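Local coordinates for protein phospholipase C-beta (PLC-beta) (Sepia officinalis, PDB 3QR0) that is a multidomain phospholipase C of the beta class, combining PH, EF-hand-like, TIM-barrel and C2 domains and carrying a bound calcium ion, at residues Y142-L145 with S146-K149; L263-L267 with F268-T272; N312-M316 with H317-L321; M607-N610 with L611-E615. All blocks are in the same frame, centred on the assembly; numbering follows the deposited sequence.

Interaction 1 of 4, residues Y142-L145 with S146-K149; sequences YNLL and SLNK
Asn143 is the N-cap of the short helix 144-147, in the PH-domain part of the chain, and its side chain caps the N-H of Ser146. With CG anti to its own backbone N (chi1 -170°), the Asn143 amide swings along the first turn, and OD1 accepts Ser146 N at 3.1 Å in a nearly straight bond, the donor tilted somewhat from the carbonyl plane. Asparagine suits this place because its short carbonyl arm satisfies an N-H that has no earlier turn to bond to, while ND2 can still donate to the backbone O of Lys14. The main-chain oxygen of Asn143 takes Leu147 N at 3.0 Å, and Leu147 CG passes the same oxygen at 3.3 Å. The apolar tips meet only loosely, Leu144 CD2 lying 4.4 Å from Leu147 CD1.

Asn148, the first residue to leave the helix, turns its amide back across the last turn. ND2 donates to Leu144 O at 2.8 Å, with the oxygen close to the amide plane. Asn148 N bonds to Leu145 O at 3.2 Å and only weakly to Leu144 O, which is nonetheless gripped twice by one residue. ND2 also donates to Glu615 OE2, which holds the amide from a second direction. Lys149, salt-bridged to Glu154, bends at its last torsion (chi4 -58°) and brings NZ to 2.7 Å from Ser146 O.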
loop_
_atom_site.group_PDB
_atom_site.type_symbol
_atom_site.label_atom_id
_atom_site.label_comp_id
_atom_site.label_asym_id
_atom_site.label_seq_id
_atom_site.Cartn_x
_atom_site.Cartn_y
_atom_site.Cartn_z
ATOM N N TYR A 142 -6.763 1.033 9.621
ATOM C CA TYR A 142 -5.839 1.893 8.875
ATOM C C TYR A 142 -4.707 2.443 9.735
ATOM O O TYR A 142 -4.071 3.428 9.378
ATOM C CB TYR A 142 -6.618 3.012 8.166
ATOM C CG TYR A 142 -7.372 2.443 6.993
ATOM C CD1 TYR A 142 -6.817 2.447 5.723
ATOM C CD2 TYR A 142 -8.595 1.820 7.171
ATOM C CE1 TYR A 142 -7.489 1.884 4.642
ATOM C CE2 TYR A 142 -9.275 1.246 6.100
ATOM C CZ TYR A 142 -8.717 1.285 4.839
ATOM O OH TYR A 142 -9.385 0.720 3.778
ATOM N N ASN A 143 -4.433 1.785 10.857
ATOM C CA ASN A 143 -3.338 2.204 11.717
ATOM C C ASN A 143 -1.985 1.780 11.124
ATOM O O ASN A 143 -1.677 0.589 11.028
ATOM C CB ASN A 143 -3.511 1.645 13.121
ATOM C CG ASN A 143 -2.541 2.248 14.100
ATOM O OD1 ASN A 143 -1.345 1.970 14.050
ATOM N ND2 ASN A 143 -3.049 3.079 15.002
ATOM N N LEU A 144 -1.181 2.765 10.739
ATOM C CA LEU A 144 0.083 2.503 10.051
ATOM C C LEU A 144 1.109 1.766 10.912
ATOM O O LEU A 144 1.855 0.931 10.405
ATOM C CB LEU A 144 0.681 3.805 9.501
ATOM C CG LEU A 144 -0.119 4.407 8.344
ATOM C CD1 LEU A 144 0.448 5.771 7.942
ATOM C CD2 LEU A 144 -0.152 3.448 7.150
ATOM N N LEU A 145 1.149 2.059 12.208
ATOM C CA LEU A 145 2.036 1.313 13.095
ATOM C C LEU A 145 1.661 -0.166 13.145
ATOM O O LEU A 145 2.538 -1.018 13.056
ATOM C CB LEU A 145 2.050 1.907 14.501
ATOM C CG LEU A 145 2.787 3.234 14.617
ATOM C CD1 LEU A 145 2.663 3.787 16.027
ATOM C CD2 LEU A 145 4.257 3.058 14.218
ATOM N N SER A 146 0.368 -0.457 13.281
ATOM C CA SER A 146 -0.121 -1.837 13.307
ATOM C C SER A 146 0.192 -2.557 11.998
ATOM O O SER A 146 0.653 -3.700 11.999
ATOM C CB SER A 146 -1.630 -1.866 13.566
ATOM O OG SER A 146 -2.121 -3.194 13.567
ATOM N N LEU A 147 -0.049 -1.872 10.885
ATOM C CA LEU A 147 0.229 -2.405 9.556
ATOM C C LEU A 147 1.722 -2.636 9.268
ATOM O O LEU A 147 2.058 -3.418 8.380
ATOM C CB LEU A 147 -0.352 -1.470 8.492
ATOM C CG LEU A 147 -1.880 -1.416 8.439
ATOM C CD1 LEU A 147 -2.329 -0.324 7.463
ATOM C CD2 LEU A 147 -2.462 -2.778 8.060
ATOM N N ASN A 148 2.597 -1.964 10.014
ATOM C CA ASN A 148 4.046 -2.065 9.815
ATOM C C ASN A 148 4.821 -2.761 10.930
ATOM O O ASN A 148 6.053 -2.681 10.967
ATOM C CB ASN A 148 4.621 -0.664 9.611
ATOM C CG ASN A 148 4.361 -0.142 8.229
ATOM O OD1 ASN A 148 5.199 -0.283 7.355
ATOM N ND2 ASN A 148 3.184 0.433 8.010
ATOM N N LYS A 149 4.130 -3.466 11.820
ATOM C CA LYS A 149 4.812 -4.053 12.966
ATOM C C LYS A 149 5.770 -5.175 12.557
ATOM O O LYS A 149 5.576 -5.848 11.538
ATOM C CB LYS A 149 3.822 -4.518 14.044
ATOM C CG LYS A 149 2.905 -5.645 13.660
ATOM C CD LYS A 149 1.780 -5.773 14.688
ATOM C CE LYS A 149 0.652 -6.643 14.196
ATOM N NZ LYS A 149 0.066 -6.142 12.921
#

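Interaction 2 of 4, residues L263-L267 with F268-T272; sequences LHKTL and FPLYT
The backbone oxygen of His264 accepts the N-H of Phe268 at 2.9 Å, with an N-H...O angle of 150°, and receives a weak second bond from Arg259 NH2. Arg259 also donates to the backbone oxygens of Leu263 and Phe268, so one guanidinium group gathers carbonyls from both ends of the turn. Inside the turn the imidazole of His264 turns its edge to the following residues, Thr266 CB lying in its plane: ND1 accepts Thr266 N at 3.3 Å, tilted from the ring plane, and more weakly Leu267 N. Histidine suits the place because its ring nitrogen reaches backbone N-H groups that have no earlier helical turn to serve them.

The ring of Phe268 packs against the start of the turn. Leu263, whose first torsion (chi1 -164°) carries CG to the far side of CB from the backbone N, crosses the phenyl side chain at about a right angle and brings CG to 3.6 Å from Phe268 CD2, while its CD2 methyl meets Phe268 CB. Leu267 CB approaches Phe268 CD2 at 3.9 Å, so the ring is flanked by two leucines. Beyond it, Pro269 has no N-H to offer, but its CA lies 3.3 Å from Lys265 O in a CA-H...O contact. A water accepts from Leu270 N at 3.0 Å and donates weakly to Lys265 O, while the aliphatic part of Lys265 touches Leu270.

An i+4 to i backbone bond spanning three residues of helical conformation is an alpha-turn, placed here in the EF-hand-like region between helices 247-257 and 273-288.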
loop_
_atom_site.group_PDB
_atom_site.type_symbol
_atom_site.label_atom_id
_atom_site.label_comp_id
_atom_site.label_asym_id
_atom_site.label_seq_id
_atom_site.Cartn_x
_atom_site.Cartn_y
_atom_site.Cartn_z
ATOM N N LEU A 263 23.732 8.433 7.226
ATOM C CA LEU A 263 22.592 8.985 7.958
ATOM C C LEU A 263 23.082 10.119 8.862
ATOM O O LEU A 263 24.074 9.962 9.574
ATOM C CB LEU A 263 21.896 7.896 8.777
ATOM C CG LEU A 263 20.492 8.214 9.296
ATOM C CD1 LEU A 263 19.475 8.291 8.152
ATOM C CD2 LEU A 263 20.072 7.168 10.315
ATOM N N HIS A 264 22.394 11.260 8.811
ATOM C CA HIS A 264 22.832 12.469 9.519
ATOM C C HIS A 264 22.869 12.240 11.032
ATOM O O HIS A 264 21.856 11.890 11.637
ATOM C CB HIS A 264 21.920 13.657 9.183
ATOM C CG HIS A 264 22.538 14.993 9.465
ATOM N ND1 HIS A 264 22.550 15.560 10.721
ATOM C CD2 HIS A 264 23.167 15.874 8.650
ATOM C CE1 HIS A 264 23.159 16.732 10.669
ATOM N NE2 HIS A 264 23.544 16.946 9.423
ATOM N N LYS A 265 24.039 12.445 11.630
ATOM C CA LYS A 265 24.269 12.082 13.033
ATOM C C LYS A 265 23.677 13.037 14.072
ATOM O O LYS A 265 23.625 12.694 15.249
ATOM C CB LYS A 265 25.767 11.903 13.293
ATOM C CG LYS A 265 26.398 10.791 12.468
ATOM C CD LYS A 265 27.810 10.469 12.953
ATOM C CE LYS A 265 28.702 9.986 11.819
ATOM N NZ LYS A 265 28.204 8.751 11.166
ATOM N N THR A 266 23.240 14.223 13.658
ATOM C CA THR A 266 22.557 15.144 14.572
ATOM C C THR A 266 21.047 14.928 14.528
ATOM O O THR A 266 20.392 14.869 15.569
ATOM C CB THR A 266 22.860 16.621 14.245
ATOM O OG1 THR A 266 24.252 16.775 13.947
ATOM C CG2 THR A 266 22.496 17.516 15.427
ATOM N N LEU A 267 20.500 14.816 13.321
ATOM C CA LEU A 267 19.065 14.584 13.135
ATOM C C LEU A 267 18.668 13.200 13.645
ATOM O O LEU A 267 17.584 13.032 14.204
ATOM C CB LEU A 267 18.673 14.730 11.658
ATOM C CG LEU A 267 18.468 16.142 11.081
ATOM C CD1 LEU A 267 19.408 17.179 11.697
ATOM C CD2 LEU A 267 18.616 16.110 9.559
ATOM N N PHE A 268 19.550 12.220 13.445
ATOM C CA PHE A 268 19.333 10.853 13.914
ATOM C C PHE A 268 20.504 10.427 14.816
ATOM O O PHE A 268 21.417 9.735 14.369
ATOM C CB PHE A 268 19.197 9.908 12.720
ATOM C CG PHE A 268 18.123 10.315 11.745
ATOM C CD1 PHE A 268 16.785 10.067 12.025
ATOM C CD2 PHE A 268 18.453 10.955 10.552
ATOM C CE1 PHE A 268 15.789 10.443 11.132
ATOM C CE2 PHE A 268 17.464 11.336 9.649
ATOM C CZ PHE A 268 16.129 11.079 9.939
ATOM N N PRO A 269 20.479 10.844 16.094
ATOM C CA PRO A 269 21.634 10.637 16.975
ATOM C C PRO A 269 22.072 9.176 17.072
ATOM O O PRO A 269 21.247 8.268 16.946
ATOM C CB PRO A 269 21.139 11.142 18.336
ATOM C CG PRO A 269 19.988 12.034 18.028
ATOM C CD PRO A 269 19.355 11.484 16.801
ATOM N N LEU A 270 23.370 8.962 17.282
ATOM C CA LEU A 270 23.904 7.618 17.490
ATOM C C LEU A 270 23.418 7.070 18.826
ATOM O O LEU A 270 23.174 7.834 19.757
ATOM C CB LEU A 270 25.435 7.642 17.496
ATOM C CG LEU A 270 26.160 7.953 16.183
ATOM C CD1 LEU A 270 27.652 8.088 16.442
ATOM C CD2 LEU A 270 25.893 6.882 15.152
ATOM N N TYR A 271 23.286 5.749 18.917
ATOM C CA TYR A 271 23.049 5.094 20.203
ATOM C C TYR A 271 24.243 5.302 21.141
ATOM O O TYR A 271 25.399 5.264 20.706
ATOM C CB TYR A 271 22.814 3.590 20.023
ATOM C CG TYR A 271 21.464 3.221 19.462
ATOM C CD1 TYR A 271 21.292 3.017 18.100
ATOM C CD2 TYR A 271 20.358 3.060 20.295
ATOM C CE1 TYR A 271 20.064 2.666 17.576
ATOM C CE2 TYR A 271 19.111 2.708 19.778
ATOM C CZ TYR A 271 18.975 2.514 18.417
ATOM O OH TYR A 271 17.760 2.167 17.883
ATOM N N THR A 272 23.954 5.513 22.421
ATOM C CA THR A 272 24.980 5.669 23.449
ATOM C C THR A 272 25.130 4.389 24.274
ATOM O O THR A 272 24.308 3.471 24.168
ATOM C CB THR A 272 24.628 6.822 24.407
ATOM O OG1 THR A 272 23.436 6.495 25.136
ATOM C CG2 THR A 272 24.420 8.134 23.639
HETATM O O HOH W 1 25.221 11.226 17.809
#

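Interaction 3 of 4, residues N312-M316 with H317-L321; sequences NLTPM and HRLDL
Leu319 packs back onto Thr314 and Met316 at the beginning of the single-turn helix 316-319, whose N-cap is Pro315. From CB, which lies 3.8 Å from Met316 O, the side chain extends directly away from its own N-H (chi1 -178°). Its CD2 methyl then fits between two groups, 3.8 Å from Met316 SD and 3.9 Å from Thr314 CG2. The other methyl, CD1, packs on the side-chain amide of Asn148. Met316 lies alongside Leu319, pointing the same way, and its flexible thioether follows the leucine branch easily. Thr314 suits its place by dividing its branches: CG2 joins this apolar group while OG1 is hydrogen-bonded to Asn148 OD1.

The backbone holds the turn. Pro315 O takes Leu319 N at 3.0 Å, in the carbonyl plane, and more weakly Arg318 N; Met316 O receives Asp320 N at 3.0 Å, nearly straight at 169°. Proline is tolerable as an N-cap because the helix needs no N-H from that position, and its ring fixes the chain's entry. Just upstream, Asn312 OD1 accepts Thr314 N at 2.9 Å, an Asx turn that shapes the approach. His317, with chi1 at 71°, places its CG between its own backbone N and carbonyl carbon, a rotation that brings the ring back along the chain, with CE1 3.8 Å from Pro315 CB.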
loop_
_atom_site.group_PDB
_atom_site.type_symbol
_atom_site.label_atom_id
_atom_site.label_comp_id
_atom_site.label_asym_id
_atom_site.label_seq_id
_atom_site.Cartn_x
_atom_site.Cartn_y
_atom_site.Cartn_z
ATOM N N ASN A 312 12.651 -2.481 13.659
ATOM C CA ASN A 312 11.699 -2.367 12.547
ATOM C C ASN A 312 12.384 -1.774 11.313
ATOM O O ASN A 312 13.054 -0.736 11.393
ATOM C CB ASN A 312 10.484 -1.515 12.965
ATOM C CG ASN A 312 9.269 -1.707 12.045
ATOM O OD1 ASN A 312 9.389 -1.684 10.827
ATOM N ND2 ASN A 312 8.097 -1.871 12.640
ATOM N N LEU A 313 12.227 -2.445 10.175
ATOM C CA LEU A 313 12.848 -1.992 8.931
ATOM C C LEU A 313 12.247 -0.674 8.424
ATOM O O LEU A 313 12.915 0.088 7.736
ATOM C CB LEU A 313 12.751 -3.077 7.848
ATOM C CG LEU A 313 11.442 -3.192 7.063
ATOM C CD1 LEU A 313 11.355 -2.126 5.966
ATOM C CD2 LEU A 313 11.317 -4.574 6.452
ATOM N N THR A 314 10.991 -0.407 8.775
ATOM C CA THR A 314 10.287 0.775 8.280
ATOM C C THR A 314 10.821 2.065 8.917
ATOM O O THR A 314 10.831 2.182 10.143
ATOM C CB THR A 314 8.776 0.670 8.558
ATOM O OG1 THR A 314 8.263 -0.526 7.958
ATOM C CG2 THR A 314 8.031 1.886 8.001
ATOM N N PRO A 315 11.285 3.026 8.086
ATOM C CA PRO A 315 11.722 4.331 8.602
ATOM C C PRO A 315 10.519 5.167 9.026
ATOM O O PRO A 315 9.743 5.623 8.183
ATOM C CB PRO A 315 12.458 4.965 7.419
ATOM C CG PRO A 315 11.955 4.252 6.209
ATOM C CD PRO A 315 11.491 2.901 6.630
ATOM N N MET A 316 10.368 5.347 10.331
ATOM C CA MET A 316 9.163 5.968 10.880
ATOM C C MET A 316 8.983 7.419 10.427
ATOM O O MET A 316 7.855 7.848 10.203
ATOM C CB MET A 316 9.146 5.855 12.411
ATOM C CG MET A 316 8.920 4.426 12.903
ATOM S SD MET A 316 7.298 3.764 12.416
ATOM C CE MET A 316 7.617 1.995 12.419
ATOM N N HIS A 317 10.086 8.149 10.259
ATOM C CA HIS A 317 10.026 9.535 9.780
ATOM C C HIS A 317 9.471 9.633 8.347
ATOM O O HIS A 317 8.896 10.657 7.974
ATOM C CB HIS A 317 11.400 10.236 9.900
ATOM C CG HIS A 317 12.428 9.748 8.923
ATOM N ND1 HIS A 317 13.131 8.574 9.103
ATOM C CD2 HIS A 317 12.869 10.275 7.755
ATOM C CE1 HIS A 317 13.958 8.399 8.087
ATOM N NE2 HIS A 317 13.818 9.415 7.254
ATOM N N ARG A 318 9.635 8.569 7.558
ATOM C CA ARG A 318 9.057 8.500 6.210
ATOM C C ARG A 318 7.626 7.963 6.212
ATOM O O ARG A 318 6.810 8.388 5.401
ATOM C CB ARG A 318 9.917 7.627 5.292
ATOM C CG ARG A 318 11.223 8.272 4.854
ATOM C CD ARG A 318 11.730 7.683 3.528
ATOM N NE ARG A 318 10.880 8.028 2.375
ATOM C CZ ARG A 318 10.110 7.177 1.680
ATOM N NH1 ARG A 318 10.036 5.878 1.984
ATOM N NH2 ARG A 318 9.394 7.632 0.653
ATOM N N LEU A 319 7.335 7.014 7.099
ATOM C CA LEU A 319 5.998 6.428 7.204
ATOM C C LEU A 319 4.990 7.483 7.645
ATOM O O LEU A 319 3.890 7.563 7.109
ATOM C CB LEU A 319 5.994 5.266 8.204
ATOM C CG LEU A 319 4.669 4.517 8.398
ATOM C CD1 LEU A 319 4.241 3.818 7.116
ATOM C CD2 LEU A 319 4.785 3.516 9.536
ATOM N N ASP A 320 5.391 8.286 8.628
ATOM C CA ASP A 320 4.596 9.409 9.125
ATOM C C ASP A 320 4.378 10.420 8.003
ATOM O O ASP A 320 5.141 10.460 7.039
ATOM C CB ASP A 320 5.331 10.061 10.309
ATOM C CG ASP A 320 4.479 11.075 11.058
ATOM O OD1 ASP A 320 3.265 10.853 11.225
ATOM O OD2 ASP A 320 5.039 12.097 11.501
ATOM N N LEU A 321 3.334 11.233 8.119
ATOM C CA LEU A 321 3.068 12.264 7.122
ATOM C C LEU A 321 3.996 13.443 7.407
ATOM O O LEU A 321 3.582 14.478 7.930
ATOM C CB LEU A 321 1.587 12.667 7.130
ATOM C CG LEU A 321 1.040 13.156 5.786
ATOM C CD1 LEU A 321 -0.476 13.175 5.803
ATOM C CD2 LEU A 321 1.593 14.526 5.442
#

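Interaction 4 of 4, residues M607-N610 with L611-E615; sequences MCVN and LGVFE
Met607 O accepts the N-H of Leu611 at 3.0 Å in an almost perfectly straight bond (175°). The next rungs follow in step: Gly612 N donates to Cys608 O, Val613 N to Val609 O at 3.0 Å, and Phe614 N to Asn610 O at 3.1 Å. Four successive i+4 to i bonds thus satisfy these buried carbonyls, none of them left to face apolar surroundings alone.

Asn610 and Phe614, one turn apart, also meet through their side chains. An extended first torsion (chi1 -172°) leads the asparagine amide toward the phenyl group, and OD1 lies in the ring plane at the edge, 3.5 Å from CE2. The amide and ring planes stand 60° apart. An oxygen at this position faces the slightly positive ring hydrogens, a favourable if modest contact. At the other end of the buried amide, ND2 is satisfied by a hydrogen bond to Asn335 OD1.

The helix, 605-613, belongs to the Y part of the TIM barrel and packs against C2-domain strands: Cys608 and Val613 both touch strands 718-725 and 730-737. Val609 and Val613 set compact branched side chains on successive turns, with their CG1 methyls 4.2 Å apart, and both also reach helix 586-589. On another flank, Met607 bends at chi2 and chi3, curling its terminal CE methyl over Leu611, 3.7 Å from CG and 3.8 Å from CD1.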
loop_
_atom_site.group_PDB
_atom_site.type_symbol
_atom_site.label_atom_id
_atom_site.label_comp_id
_atom_site.label_asym_id
_atom_site.label_seq_id
_atom_site.Cartn_x
_atom_site.Cartn_y
_atom_site.Cartn_z
ATOM N N MET A 607 1.098 -2.538 -9.900
ATOM C CA MET A 607 0.224 -2.210 -8.771
ATOM C C MET A 607 0.846 -2.560 -7.420
ATOM O O MET A 607 0.710 -1.804 -6.462
ATOM C CB MET A 607 -1.158 -2.873 -8.910
ATOM C CG MET A 607 -2.173 -2.039 -9.693
ATOM S SD MET A 607 -2.314 -0.323 -9.132
ATOM C CE MET A 607 -2.904 -0.542 -7.459
ATOM N N CYS A 608 1.529 -3.697 -7.352
ATOM C CA CYS A 608 2.276 -4.083 -6.153
ATOM C C CYS A 608 3.274 -2.999 -5.728
ATOM O O CYS A 608 3.343 -2.646 -4.552
ATOM C CB CYS A 608 3.004 -5.410 -6.376
ATOM S SG CYS A 608 1.900 -6.827 -6.541
ATOM N N VAL A 609 4.015 -2.462 -6.694
ATOM C CA VAL A 609 4.996 -1.402 -6.439
ATOM C C VAL A 609 4.317 -0.081 -6.070
ATOM O O VAL A 609 4.741 0.607 -5.140
ATOM C CB VAL A 609 5.918 -1.183 -7.665
ATOM C CG1 VAL A 609 6.785 0.041 -7.487
ATOM C CG2 VAL A 609 6.785 -2.419 -7.903
ATOM N N ASN A 610 3.258 0.257 -6.795
ATOM C CA ASN A 610 2.520 1.489 -6.553
ATOM C C ASN A 610 1.989 1.568 -5.124
ATOM O O ASN A 610 2.218 2.553 -4.422
ATOM C CB ASN A 610 1.365 1.615 -7.544
ATOM C CG ASN A 610 0.680 2.964 -7.472
ATOM O OD1 ASN A 610 1.237 3.980 -7.893
ATOM N ND2 ASN A 610 -0.536 2.983 -6.938
ATOM N N LEU A 611 1.300 0.518 -4.689
ATOM C CA LEU A 611 0.739 0.492 -3.342
ATOM C C LEU A 611 1.843 0.476 -2.285
ATOM O O LEU A 611 1.709 1.111 -1.238
ATOM C CB LEU A 611 -0.201 -0.698 -3.168
ATOM C CG LEU A 611 -1.427 -0.650 -4.087
ATOM C CD1 LEU A 611 -2.241 -1.927 -3.951
ATOM C CD2 LEU A 611 -2.271 0.568 -3.793
ATOM N N GLY A 612 2.942 -0.215 -2.583
ATOM C CA GLY A 612 4.115 -0.218 -1.722
ATOM C C GLY A 612 4.722 1.149 -1.448
ATOM O O GLY A 612 5.006 1.479 -0.290
ATOM N N VAL A 613 4.919 1.949 -2.492
ATOM C CA VAL A 613 5.581 3.244 -2.327
ATOM C C VAL A 613 4.661 4.295 -1.715
ATOM O O VAL A 613 5.112 5.118 -0.913
ATOM C CB VAL A 613 6.216 3.786 -3.646
ATOM C CG1 VAL A 613 7.186 2.748 -4.248
ATOM C CG2 VAL A 613 5.167 4.182 -4.655
ATOM N N PHE A 614 3.375 4.248 -2.067
ATOM C CA PHE A 614 2.407 5.230 -1.574
ATOM C C PHE A 614 1.855 4.918 -0.173
ATOM O O PHE A 614 1.006 5.657 0.328
ATOM C CB PHE A 614 1.262 5.431 -2.585
ATOM C CG PHE A 614 1.602 6.382 -3.706
ATOM C CD1 PHE A 614 1.817 7.725 -3.447
ATOM C CD2 PHE A 614 1.720 5.932 -5.014
ATOM C CE1 PHE A 614 2.132 8.608 -4.471
ATOM C CE2 PHE A 614 2.036 6.807 -6.039
ATOM C CZ PHE A 614 2.240 8.147 -5.766
ATOM N N GLU A 615 2.334 3.850 0.462
ATOM C CA GLU A 615 2.080 3.638 1.882
ATOM C C GLU A 615 2.763 4.728 2.699
ATOM O O GLU A 615 2.261 5.135 3.745
ATOM C CB GLU A 615 2.594 2.275 2.355
ATOM C CG GLU A 615 2.181 1.977 3.796
ATOM C CD GLU A 615 2.713 0.676 4.330
ATOM O OE1 GLU A 615 3.727 0.165 3.805
ATOM O OE2 GLU A 615 2.096 0.157 5.286
#

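In the fold
Each contact is local, between adjoining segments, so none closes a long loop; along the chain the four follow in series, without nesting or crossing. Interaction 1 lies on helix 144-147 in the PH-domain part, interaction 2 in the EF-hand-like region, interaction 3 on the loop after helix 299-307 and on helix 316-319, and interaction 4 in the Y part of the barrel. Interaction 3 touches interaction 1, where Asn148 O meets Asn312 ND2 and Leu145 packs on Met316; interaction 2, through the rings of His317 and Phe268; and interaction 4, where Leu319 CD1 meets Glu615 O. Interaction 1 also reaches interaction 4, through Asn148 and Glu615, tying PH, EF-hand-like and barrel parts together.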